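Long-range contacts in hypothetical protein PH1952 (Pyrococcus horikoshii, PDB 1ZJJ), which is uncharacterised but probably acts as a magnesium-dependent phosphatase of the haloacid dehalogenase superfamily: residues B[187-193]-B[217-222]; B[40-44]-B[151-157]; B[124-130]-B[165-171]. All coordinates share one frame; numbering follows the deposited sequence.

Contact 1: residues B[187-193]-B[217-222]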
loop_
_atom_site.group_PDB
_atom_site.type_symbol
_atom_site.label_atom_id
_atom_site.label_comp_id
_atom_site.label_asym_id
_atom_site.label_seq_id
_atom_site.Cartn_x
_atom_site.Cartn_y
_atom_site.Cartn_z
ATOM N N LYS B 187 6.230 -17.090 5.319
ATOM C CA LYS B 187 7.673 -16.901 5.444
ATOM C C LYS B 187 7.978 -15.414 5.316
ATOM O O LYS B 187 7.392 -14.732 4.476
ATOM C CB LYS B 187 8.396 -17.661 4.330
ATOM C CG LYS B 187 8.113 -19.155 4.305
ATOM C CD LYS B 187 8.669 -19.807 3.041
ATOM C CE LYS B 187 7.926 -19.315 1.803
ATOM N NZ LYS B 187 8.501 -19.907 0.573
ATOM N N PRO B 188 8.947 -14.904 6.096
ATOM C CA PRO B 188 9.787 -15.591 7.085
ATOM C C PRO B 188 9.220 -15.525 8.497
ATOM O O PRO B 188 9.969 -15.486 9.477
ATOM C CB PRO B 188 11.092 -14.823 6.982
ATOM C CG PRO B 188 10.583 -13.415 6.907
ATOM C CD PRO B 188 9.435 -13.528 5.889
ATOM N N ASN B 189 7.897 -15.528 8.604
ATOM C CA ASN B 189 7.246 -15.425 9.897
ATOM C C ASN B 189 7.008 -16.729 10.645
ATOM O O ASN B 189 6.960 -17.811 10.066
ATOM C CB ASN B 189 5.943 -14.647 9.730
ATOM C CG ASN B 189 6.191 -13.213 9.301
ATOM O OD1 ASN B 189 6.542 -12.368 10.121
ATOM N ND2 ASN B 189 6.039 -12.939 8.012
ATOM N N GLU B 190 6.850 -16.592 11.955
ATOM C CA GLU B 190 6.661 -17.703 12.872
ATOM C C GLU B 190 5.420 -18.586 12.671
ATOM O O GLU B 190 5.492 -19.799 12.852
ATOM C CB GLU B 190 6.721 -17.145 14.298
ATOM C CG GLU B 190 6.811 -18.171 15.400
ATOM C CD GLU B 190 5.484 -18.828 15.666
ATOM O OE1 GLU B 190 4.454 -18.185 15.380
ATOM O OE2 GLU B 190 5.462 -19.973 16.170
ATOM N N PRO B 191 4.266 -18.001 12.298
ATOM C CA PRO B 191 3.083 -18.848 12.104
ATOM C C PRO B 191 3.328 -19.957 11.075
ATOM O O PRO B 191 2.830 -21.079 11.219
ATOM C CB PRO B 191 2.021 -17.855 11.626
ATOM C CG PRO B 191 2.424 -16.585 12.322
ATOM C CD PRO B 191 3.925 -16.579 12.121
ATOM N N MET B 192 4.096 -19.635 10.037
ATOM C CA MET B 192 4.401 -20.603 8.985
ATOM C C MET B 192 5.291 -21.701 9.557
ATOM O O MET B 192 5.128 -22.874 9.235
ATOM C CB MET B 192 5.119 -19.921 7.819
ATOM C CG MET B 192 5.093 -20.720 6.528
ATOM S SD MET B 192 3.440 -20.716 5.795
ATOM C CE MET B 192 3.813 -20.230 4.137
ATOM N N TYR B 193 6.237 -21.311 10.407
ATOM C CA TYR B 193 7.141 -22.277 11.025
ATOM C C TYR B 193 6.341 -23.190 11.940
ATOM O O TYR B 193 6.597 -24.386 12.021
ATOM C CB TYR B 193 8.224 -21.570 11.844
ATOM C CG TYR B 193 9.213 -22.527 12.483
ATOM C CD1 TYR B 193 10.128 -23.235 11.704
ATOM C CD2 TYR B 193 9.206 -22.750 13.859
ATOM C CE1 TYR B 193 11.010 -24.144 12.280
ATOM C CE2 TYR B 193 10.088 -23.656 14.446
ATOM C CZ TYR B 193 10.982 -24.351 13.652
ATOM O OH TYR B 193 11.828 -25.272 14.220
ATOM N N ALA B 217 15.661 -16.045 5.058
ATOM C CA ALA B 217 15.412 -15.326 6.302
ATOM C C ALA B 217 14.655 -16.246 7.259
ATOM O O ALA B 217 14.905 -16.269 8.460
ATOM C CB ALA B 217 14.602 -14.072 6.020
ATOM N N PHE B 218 13.734 -17.015 6.690
ATOM C CA PHE B 218 12.905 -17.958 7.424
ATOM C C PHE B 218 13.774 -19.017 8.107
ATOM O O PHE B 218 13.668 -19.242 9.308
ATOM C CB PHE B 218 11.939 -18.617 6.434
ATOM C CG PHE B 218 10.937 -19.548 7.059
ATOM C CD1 PHE B 218 10.074 -19.108 8.054
ATOM C CD2 PHE B 218 10.809 -20.855 6.591
ATOM C CE1 PHE B 218 9.092 -19.956 8.575
ATOM C CE2 PHE B 218 9.836 -21.709 7.100
ATOM C CZ PHE B 218 8.973 -21.259 8.096
ATOM N N ALA B 219 14.640 -19.656 7.327
ATOM C CA ALA B 219 15.518 -20.705 7.843
ATOM C C ALA B 219 16.384 -20.221 9.000
ATOM O O ALA B 219 16.477 -20.888 10.031
ATOM C CB ALA B 219 16.393 -21.233 6.734
ATOM N N LYS B 220 17.009 -19.063 8.819
ATOM C CA LYS B 220 17.876 -18.484 9.847
ATOM C C LYS B 220 17.161 -18.085 11.131
ATOM O O LYS B 220 17.692 -18.280 12.216
ATOM C CB LYS B 220 18.609 -17.273 9.284
ATOM C CG LYS B 220 19.456 -17.598 8.086
ATOM C CD LYS B 220 20.221 -18.895 8.291
ATOM C CE LYS B 220 21.513 -18.648 9.057
ATOM N NZ LYS B 220 22.282 -17.461 8.602
ATOM N N LYS B 221 15.971 -17.509 11.011
ATOM C CA LYS B 221 15.215 -17.094 12.185
ATOM C C LYS B 221 14.739 -18.276 13.012
ATOM O O LYS B 221 14.614 -18.176 14.229
ATOM C CB LYS B 221 14.020 -16.230 11.770
ATOM C CG LYS B 221 14.422 -14.834 11.304
ATOM C CD LYS B 221 13.260 -14.069 10.690
ATOM C CE LYS B 221 12.015 -14.158 11.562
ATOM N NZ LYS B 221 10.867 -13.462 10.937
ATOM N N PHE B 222 14.489 -19.406 12.360
ATOM C CA PHE B 222 14.009 -20.577 13.083
ATOM C C PHE B 222 14.958 -21.773 13.156
ATOM O O PHE B 222 14.549 -22.892 13.462
ATOM C CB PHE B 222 12.645 -20.973 12.525
ATOM C CG PHE B 222 11.639 -19.868 12.625
ATOM C CD1 PHE B 222 11.142 -19.476 13.865
ATOM C CD2 PHE B 222 11.259 -19.153 11.493
ATOM C CE1 PHE B 222 10.284 -18.379 13.976
ATOM C CE2 PHE B 222 10.406 -18.059 11.594
ATOM C CZ PHE B 222 9.918 -17.670 12.837
#
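This is an aromatic helix-to-helix contact: the turn and first helical residues of 187-193 lie against the end of helix 212-221, and F218, F222 and Y193 do most of the filling. Y193 and F222 form an offset stack, centroids 4.7 Å apart and planes 10° from parallel. The two side chains run past each other in opposite senses, which brings each CB over the other ring: F222 CB lies 3.6 Å from the Y193 ring centroid, and Y193 CB sits above the centre of the F222 ring. With its CG anti to the backbone N (chi1 -179°), Y193 is carried toward the neighbouring helix to make this overlap. On the other face of F222 lies the CB of K221, its own neighbour, while F222 CZ presses on E190 CA at 3.3 Å. A flat ring suits the place of F222, since Y193 and K221 CB can cover its two faces while the rim still meets E190. The fold is the Rossmann-like core of the HAD superfamily, and helix 212-221 makes the beta-alpha-beta crossover from strand 204-209 to strand 225-229. The F218 ring reaches the sheet beneath, touching M207 and L39. K187 CG packs over the centre of one F218 face, 4.0 Å from the centroid, and the backbone N of Y193 lies at the ring edge, 3.6 Å from F218 CZ. Beyond this aliphatic seat the lysine leads away, and its NZ makes salt bridges to D215 and to the magnesium ligand D7, consistent with the motif III lysine of HAD enzymes. P188, which follows a cis peptide bond, sets its CB 3.7 Å from A217 CB, where a small residue permits close approach. K221 bends back over P188, and its NZ donates to P188 O at 2.7 Å from 48° above the carbonyl plane.

Contact 2: residues B[40-44]-B[151-157]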
loop_
_atom_site.group_PDB
_atom_site.type_symbol
_atom_site.label_atom_id
_atom_site.label_comp_id
_atom_site.label_asym_id
_atom_site.label_seq_id
_atom_site.Cartn_x
_atom_site.Cartn_y
_atom_site.Cartn_z
ATOM N N THR B 40 4.811 -22.757 0.058
ATOM C CA THR B 40 4.674 -21.534 -0.727
ATOM C C THR B 40 3.906 -20.417 -0.010
ATOM O O THR B 40 2.908 -20.675 0.672
ATOM C CB THR B 40 3.968 -21.808 -2.074
ATOM O OG1 THR B 40 3.849 -20.583 -2.806
ATOM C CG2 THR B 40 2.577 -22.390 -1.851
ATOM N N ASN B 41 4.387 -19.181 -0.165
ATOM C CA ASN B 41 3.768 -17.998 0.410
ATOM C C ASN B 41 2.537 -17.579 -0.390
ATOM O O ASN B 41 1.752 -16.736 0.023
ATOM C CB ASN B 41 4.801 -16.870 0.406
ATOM C CG ASN B 41 5.427 -16.757 1.771
ATOM O OD1 ASN B 41 5.152 -17.539 2.678
ATOM N ND2 ASN B 41 6.302 -15.748 1.913
ATOM N N ASN B 42 2.384 -18.160 -1.574
ATOM C CA ASN B 42 1.272 -17.798 -2.446
ATOM C C ASN B 42 -0.036 -18.350 -1.880
ATOM O O ASN B 42 -0.114 -19.521 -1.520
ATOM C CB ASN B 42 1.513 -18.342 -3.858
ATOM C CG ASN B 42 0.704 -17.610 -4.913
ATOM O OD1 ASN B 42 -0.520 -17.526 -4.825
ATOM N ND2 ASN B 42 1.390 -17.075 -5.919
ATOM N N SER B 43 -1.062 -17.509 -1.799
ATOM C CA SER B 43 -2.340 -17.952 -1.245
ATOM C C SER B 43 -3.496 -17.980 -2.242
ATOM O O SER B 43 -4.645 -18.225 -1.854
ATOM C CB SER B 43 -2.730 -17.063 -0.063
ATOM O OG SER B 43 -3.032 -15.749 -0.498
ATOM N N THR B 44 -3.200 -17.740 -3.516
ATOM C CA THR B 44 -4.252 -17.733 -4.542
ATOM C C THR B 44 -4.743 -19.144 -4.933
ATOM O O THR B 44 -5.821 -19.323 -5.488
ATOM C CB THR B 44 -3.739 -16.998 -5.786
ATOM O OG1 THR B 44 -2.642 -17.724 -6.340
ATOM C CG2 THR B 44 -3.268 -15.587 -5.423
ATOM N N THR B 151 -1.597 -12.956 4.623
ATOM C CA THR B 151 -1.094 -14.289 4.309
ATOM C C THR B 151 0.422 -14.358 4.164
ATOM O O THR B 151 1.042 -15.309 4.625
ATOM C CB THR B 151 -1.738 -14.872 3.021
ATOM O OG1 THR B 151 -1.437 -14.032 1.901
ATOM C CG2 THR B 151 -3.247 -14.989 3.187
ATOM N N ASN B 152 1.016 -13.354 3.530
ATOM C CA ASN B 152 2.460 -13.341 3.327
ATOM C C ASN B 152 2.960 -11.924 3.082
ATOM O O ASN B 152 2.207 -11.058 2.644
ATOM C CB ASN B 152 2.837 -14.255 2.161
ATOM C CG ASN B 152 2.104 -13.909 0.895
ATOM O OD1 ASN B 152 0.884 -14.031 0.822
ATOM N ND2 ASN B 152 2.842 -13.470 -0.114
ATOM N N PRO B 153 4.250 -11.675 3.356
ATOM C CA PRO B 153 4.899 -10.371 3.198
ATOM C C PRO B 153 5.445 -9.986 1.825
ATOM O O PRO B 153 5.752 -8.822 1.605
ATOM C CB PRO B 153 6.007 -10.434 4.237
ATOM C CG PRO B 153 6.464 -11.859 4.089
ATOM C CD PRO B 153 5.155 -12.624 4.033
ATOM N N ASP B 154 5.561 -10.945 0.911
ATOM C CA ASP B 154 6.123 -10.669 -0.409
ATOM C C ASP B 154 5.671 -9.365 -1.055
ATOM O O ASP B 154 4.498 -9.176 -1.374
ATOM C CB ASP B 154 5.828 -11.828 -1.355
ATOM C CG ASP B 154 6.313 -13.159 -0.812
ATOM O OD1 ASP B 154 7.304 -13.706 -1.345
ATOM O OD2 ASP B 154 5.703 -13.655 0.153
ATOM N N ALA B 155 6.629 -8.467 -1.254
ATOM C CA ALA B 155 6.355 -7.184 -1.875
ATOM C C ALA B 155 5.920 -7.379 -3.322
ATOM O O ALA B 155 5.119 -6.602 -3.838
ATOM C CB ALA B 155 7.606 -6.317 -1.837
ATOM N N THR B 156 6.463 -8.416 -3.967
ATOM C CA THR B 156 6.185 -8.701 -5.376
ATOM C C THR B 156 6.255 -10.183 -5.729
ATOM O O THR B 156 6.709 -11.003 -4.920
ATOM C CB THR B 156 7.211 -7.992 -6.286
ATOM O OG1 THR B 156 8.503 -8.575 -6.077
ATOM C CG2 THR B 156 7.296 -6.501 -5.975
ATOM N N LEU B 157 5.805 -10.517 -6.941
ATOM C CA LEU B 157 5.876 -11.877 -7.462
ATOM C C LEU B 157 5.863 -11.699 -8.989
ATOM O O LEU B 157 5.358 -10.698 -9.505
ATOM C CB LEU B 157 4.700 -12.731 -6.994
ATOM C CG LEU B 157 3.407 -12.817 -7.807
ATOM C CD1 LEU B 157 2.460 -13.869 -7.197
ATOM C CD2 LEU B 157 2.740 -11.466 -7.848
HETATM O O HOH W 1 -0.656 -14.144 -1.453
#
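D154 OD2 is gripped by two side-chain amides, one from each segment. N41 ND2 donates to D154 OD2 over 2.8 Å, meeting the oxygen's syn lone pair, with the amide and carboxylate planes almost perpendicular. N152 ND2 reaches the same oxygen at 2.9 Å, this time from above the carboxylate plane. Two donors arriving from different directions fix the rotation of the carboxylate, and asparagine suits both places because its amide is short and offers N-H without adding charge. The loop 40-44 leaves the end of core strand 36-40, a position consistent with HAD motif II, whereas 151-157 follows cap strand 147-150; the contact thus joins the core to the cap near the metal, with the side chain of D154 about 7 Å from the bound magnesium. N152 puts CG between its backbone N and carbonyl carbon (chi1 55°), folding the amide back over the preceding residue. There T151 OG1 donates to N152 OD1 at 2.6 Å, in the carbonyl plane. A water also donates to that OD1 over 2.7 Å, and its bond to S43 OG, 3.0 Å long, carries the link across to the other loop. N152 OD1 comes within 3.0 Å of N41 O although both are acceptors, an approach that the donors on OD1, and S69 OG on N41 O, would offset. The loop shapes itself with two side-chain turns. T40 OG1 accepts from N42 N in an ST turn, and N42 OD1 closes an Asx turn by accepting from T44 N, with the T44 hydroxyl as a second donor. Held in this way, N42 crosses L157 at about a right angle, with N42 ND2 3.6 Å from L157 CD1.

Contact 3: residues B[124-130]-B[165-171]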
loop_
_atom_site.group_PDB
_atom_site.type_symbol
_atom_site.label_atom_id
_atom_site.label_comp_id
_atom_site.label_asym_id
_atom_site.label_seq_id
_atom_site.Cartn_x
_atom_site.Cartn_y
_atom_site.Cartn_z
ATOM N N VAL B 124 -6.019 -10.874 4.456
ATOM C CA VAL B 124 -5.545 -10.283 3.214
ATOM C C VAL B 124 -4.438 -11.082 2.552
ATOM O O VAL B 124 -3.389 -11.310 3.147
ATOM C CB VAL B 124 -5.010 -8.855 3.472
ATOM C CG1 VAL B 124 -4.674 -8.157 2.155
ATOM C CG2 VAL B 124 -6.029 -8.057 4.271
ATOM N N GLY B 125 -4.689 -11.503 1.317
ATOM C CA GLY B 125 -3.703 -12.236 0.548
ATOM C C GLY B 125 -3.617 -11.545 -0.798
ATOM O O GLY B 125 -4.179 -10.458 -0.975
ATOM N N LEU B 126 -2.921 -12.151 -1.751
ATOM C CA LEU B 126 -2.808 -11.560 -3.077
ATOM C C LEU B 126 -4.182 -11.561 -3.757
ATOM O O LEU B 126 -4.802 -12.605 -3.909
ATOM C CB LEU B 126 -1.814 -12.348 -3.936
ATOM C CG LEU B 126 -1.770 -11.923 -5.409
ATOM C CD1 LEU B 126 -1.223 -10.505 -5.515
ATOM C CD2 LEU B 126 -0.904 -12.894 -6.208
ATOM N N ASP B 127 -4.652 -10.385 -4.159
ATOM C CA ASP B 127 -5.945 -10.268 -4.828
ATOM C C ASP B 127 -5.760 -9.592 -6.181
ATOM O O ASP B 127 -5.644 -8.372 -6.266
ATOM C CB ASP B 127 -6.918 -9.453 -3.974
ATOM C CG ASP B 127 -8.301 -9.364 -4.596
ATOM O OD1 ASP B 127 -8.489 -9.886 -5.714
ATOM O OD2 ASP B 127 -9.197 -8.769 -3.966
ATOM N N PRO B 128 -5.731 -10.385 -7.261
ATOM C CA PRO B 128 -5.554 -9.867 -8.619
ATOM C C PRO B 128 -6.718 -8.990 -9.056
ATOM O O PRO B 128 -6.615 -8.247 -10.028
ATOM C CB PRO B 128 -5.448 -11.139 -9.459
ATOM C CG PRO B 128 -4.901 -12.139 -8.492
ATOM C CD PRO B 128 -5.721 -11.853 -7.267
ATOM N N ASP B 129 -7.831 -9.100 -8.335
ATOM C CA ASP B 129 -9.018 -8.319 -8.645
ATOM C C ASP B 129 -9.297 -7.309 -7.541
ATOM O O ASP B 129 -10.453 -6.989 -7.267
ATOM C CB ASP B 129 -10.234 -9.237 -8.819
ATOM C CG ASP B 129 -10.007 -10.314 -9.866
ATOM O OD1 ASP B 129 -9.527 -9.990 -10.975
ATOM O OD2 ASP B 129 -10.320 -11.486 -9.578
ATOM N N LEU B 130 -8.232 -6.816 -6.910
ATOM C CA LEU B 130 -8.358 -5.837 -5.836
ATOM C C LEU B 130 -9.056 -4.570 -6.326
ATOM O O LEU B 130 -8.891 -4.155 -7.473
ATOM C CB LEU B 130 -6.974 -5.455 -5.283
ATOM C CG LEU B 130 -6.978 -4.464 -4.109
ATOM C CD1 LEU B 130 -7.577 -5.150 -2.887
ATOM C CD2 LEU B 130 -5.561 -3.979 -3.799
ATOM N N PRO B 165 2.735 -6.505 -8.300
ATOM C CA PRO B 165 2.550 -6.229 -6.871
ATOM C C PRO B 165 2.162 -7.505 -6.145
ATOM O O PRO B 165 1.324 -8.269 -6.630
ATOM C CB PRO B 165 1.407 -5.213 -6.855
ATOM C CG PRO B 165 1.541 -4.515 -8.143
ATOM C CD PRO B 165 1.874 -5.624 -9.112
ATOM N N GLY B 166 2.765 -7.729 -4.981
ATOM C CA GLY B 166 2.459 -8.917 -4.206
ATOM C C GLY B 166 1.543 -8.639 -3.024
ATOM O O GLY B 166 1.097 -7.511 -2.819
ATOM N N ALA B 167 1.266 -9.670 -2.234
ATOM C CA ALA B 167 0.386 -9.515 -1.084
ATOM C C ALA B 167 0.906 -8.429 -0.142
ATOM O O ALA B 167 0.130 -7.647 0.404
ATOM C CB ALA B 167 0.257 -10.844 -0.343
ATOM N N GLY B 168 2.224 -8.379 0.028
ATOM C CA GLY B 168 2.824 -7.394 0.913
ATOM C C GLY B 168 2.485 -5.971 0.512
ATOM O O GLY B 168 2.406 -5.072 1.352
ATOM N N SER B 169 2.286 -5.781 -0.787
ATOM C CA SER B 169 1.947 -4.486 -1.364
ATOM C C SER B 169 0.558 -4.081 -0.892
ATOM O O SER B 169 0.325 -2.935 -0.509
ATOM C CB SER B 169 1.958 -4.589 -2.900
ATOM O OG SER B 169 1.354 -3.462 -3.506
ATOM N N ILE B 170 -0.362 -5.037 -0.930
ATOM C CA ILE B 170 -1.738 -4.789 -0.516
ATOM C C ILE B 170 -1.801 -4.614 0.995
ATOM O O ILE B 170 -2.465 -3.707 1.506
ATOM C CB ILE B 170 -2.648 -5.955 -0.955
ATOM C CG1 ILE B 170 -2.535 -6.128 -2.468
ATOM C CG2 ILE B 170 -4.098 -5.682 -0.549
ATOM C CD1 ILE B 170 -3.310 -7.301 -3.039
ATOM N N ILE B 171 -1.087 -5.480 1.709
ATOM C CA ILE B 171 -1.047 -5.422 3.163
ATOM C C ILE B 171 -0.484 -4.082 3.617
ATOM O O ILE B 171 -0.953 -3.505 4.597
ATOM C CB ILE B 171 -0.185 -6.577 3.742
ATOM C CG1 ILE B 171 -0.915 -7.908 3.550
ATOM C CG2 ILE B 171 0.113 -6.336 5.218
ATOM C CD1 ILE B 171 -0.038 -9.125 3.736
#
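The flat groups here are backbone peptides, met by the alkyl side chains of helix 167-178. A167 CB sits over one face of the G125-L126 peptide, 3.7 Å from L126 N; a methyl group is small enough to let the chains come this near. At the N-H edge of the next peptide lies I170 CD1, 3.5 Å from D127 N. I170 fills the middle of the contact because its branches part: CG1 is anti to the carbonyl carbon (chi1 -57°) and carries CD1 to the loop backbone, while CG2 meets V124 CG1 at 3.7 Å. L130 reaches I170 tip to tip, CD2 to CG1 3.9 Å. L126 turns its CD1 to the start of segment 165-171, 3.6 Å from P165 O. D127 OD1 accepts from D129 N in an Asx turn that tightens the loop, and its OD2 forms a salt bridge to K134. In this cap domain, consistent with the C2 type of the UmpH-like family, the loop joins strand 121-124 to helix 132-143; V124 and L130 also touch I89 of strand 86-89, and Y132 of the second subunit packs on L126 and L130.

Contact 3 is the buried one, an apolar loop-to-helix packing within the cap, whereas contacts 1 and 2 are partly buried. Contact 1 belongs to the HAD core domain and relies on aromatic rings; contact 2, between core and cap and nearest the centre of the chain, is almost wholly polar. Contacts 1 and 2 touch through a probable hydrogen bond from K187 N to N41 OD1, so N41 faces the cap with one amide atom and the core with the other. Contacts 2 and 3 share the cap and cross along the chain, joined by T151 N to V124 O and G168 N to D154 O, and both touch the second subunit. Contacts 1 and 3 do not meet.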